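Local coordinates for coenzyme F420-dependent N(5),N(10)-methenyltetrahydromethanopterin reductase-related protein (Desulfurobacterium thermolithotrophum DSM 11699, PDB 6HUZ) that binds the iron-guanylylpyridinol cofactor of [Fe]-hydrogenases and uses tetrahydrofolate derivatives as substrates, at the interface of chains A and B. Sequence-based numbering; all coordinates share one arbitrary frame. Chains: chain A/B, Coenzyme F420-dependent N(5),N(10)-methenyltetrahydromethanopterin reductase-related protein.

The interface of chains A and B. Residues chain A 207-208, 211-212, 215; chain B 267, 271, 287, 291.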
# COMPACT_ATOMS: atom_id res chain seq x y z
N ILE A 207 10.69 -3.57 5.16
CA ILE A 207 9.84 -4.25 6.14
C ILE A 207 9.21 -3.17 7.04
O ILE A 207 8.16 -3.40 7.58
CB ILE A 207 10.62 -5.30 6.96
CG1 ILE A 207 9.72 -6.02 8.00
CG2 ILE A 207 11.89 -4.72 7.66
CD1 ILE A 207 8.46 -6.75 7.47
N VAL A 208 9.87 -2.02 7.23
CA VAL A 208 9.30 -0.97 8.07
C VAL A 208 7.94 -0.55 7.47
O VAL A 208 6.98 -0.48 8.19
CB VAL A 208 10.23 0.25 8.18
CG1 VAL A 208 9.50 1.43 8.83
CG2 VAL A 208 11.47 -0.10 8.98
N ALA A 211 5.44 -3.80 7.44
CA ALA A 211 4.85 -4.09 8.75
C ALA A 211 3.94 -2.96 9.27
O ALA A 211 2.93 -3.27 9.83
CB ALA A 211 5.96 -4.40 9.76
N ILE A 212 4.30 -1.68 9.12
CA ILE A 212 3.43 -0.61 9.60
C ILE A 212 2.10 -0.64 8.83
O ILE A 212 1.04 -0.60 9.43
CB ILE A 212 4.14 0.77 9.49
CG1 ILE A 212 5.27 0.85 10.52
CG2 ILE A 212 3.12 1.89 9.71
CD1 ILE A 212 6.28 2.03 10.32
N ALA A 215 0.11 -3.79 9.85
CA ALA A 215 -0.43 -3.61 11.21
C ALA A 215 -1.57 -2.57 11.17
O ALA A 215 -2.55 -2.73 11.87
CB ALA A 215 0.65 -3.14 12.17
N MET B 267 7.59 -11.38 9.35
CA MET B 267 7.60 -9.95 9.36
C MET B 267 8.10 -9.46 10.70
O MET B 267 8.94 -8.59 10.75
CB MET B 267 6.18 -9.43 9.12
CG MET B 267 5.73 -9.62 7.70
SD MET B 267 4.26 -8.62 7.36
CE MET B 267 3.04 -9.47 8.34
N LEU B 271 11.54 -7.25 11.02
CA LEU B 271 11.36 -5.87 11.53
C LEU B 271 12.29 -5.53 12.69
O LEU B 271 12.67 -4.36 12.84
CB LEU B 271 9.89 -5.63 11.95
CG LEU B 271 9.53 -4.18 12.37
CD1 LEU B 271 9.64 -3.23 11.18
CD2 LEU B 271 8.07 -4.12 12.99
N ALA B 287 4.14 -0.70 15.87
CA ALA B 287 3.72 -1.82 15.02
C ALA B 287 4.35 -3.12 15.50
O ALA B 287 3.68 -4.15 15.56
CB ALA B 287 4.10 -1.55 13.57
N LEU B 291 2.39 -6.62 16.50
CA LEU B 291 2.60 -7.92 15.86
C LEU B 291 2.79 -9.02 16.89
O LEU B 291 2.46 -10.16 16.60
CB LEU B 291 3.81 -7.90 14.92
CG LEU B 291 3.67 -7.00 13.69
CD1 LEU B 291 4.95 -7.01 12.88
CD2 LEU B 291 2.50 -7.40 12.83
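Helix 207-228 of chain A, through A:Ile207, A:Ala211 and A:Ala215, runs steeply across helix 264-271 of chain B, which brings B:Met267 and B:Leu271, and nearly at a right angle to helix 282-292, which brings B:Ala287 and B:Leu291. The side chains of this helix-packing patch meet by apolar contact, with polar atoms not within bonding reach across it; the two-fold axis repeats it with the chains exchanged, and it probably helps hold together the two subunits of the deposited assembly. It illustrates how an alanine, A:Ala211, lets leucines from two partner helices come close. A:Ile207 carries CG1 anti to its backbone N (chi1 180°), and this branch runs alongside the backbone of helix 264-271, with CG1 3.9 Å from CA of B:Leu271. Its terminal CD1 reaches CA of B:Met267 at 3.8 Å and also touches CB and CG of that side chain. An alanine in place of A:Ile207 would probably open a gap beside B:Met267 and remove the apolar contact that CG1 makes with the backbone of B:Leu271. B:Leu271, in turn, points back at chain A with CG anti to its own N (chi1 -174°). Both its methyls touch CB of A:Ala211, CD2 at 3.9 Å; CD1 also lies against the main chain, 3.9 Å from CA of A:Val208. Beside it, CD1 of B:Leu291 approaches CB of A:Ala211 at 4.2 Å. Further along, the methyl CB of B:Ala287 sits 4.1 Å from both CG1 of A:Ile212 and CB of A:Ala215.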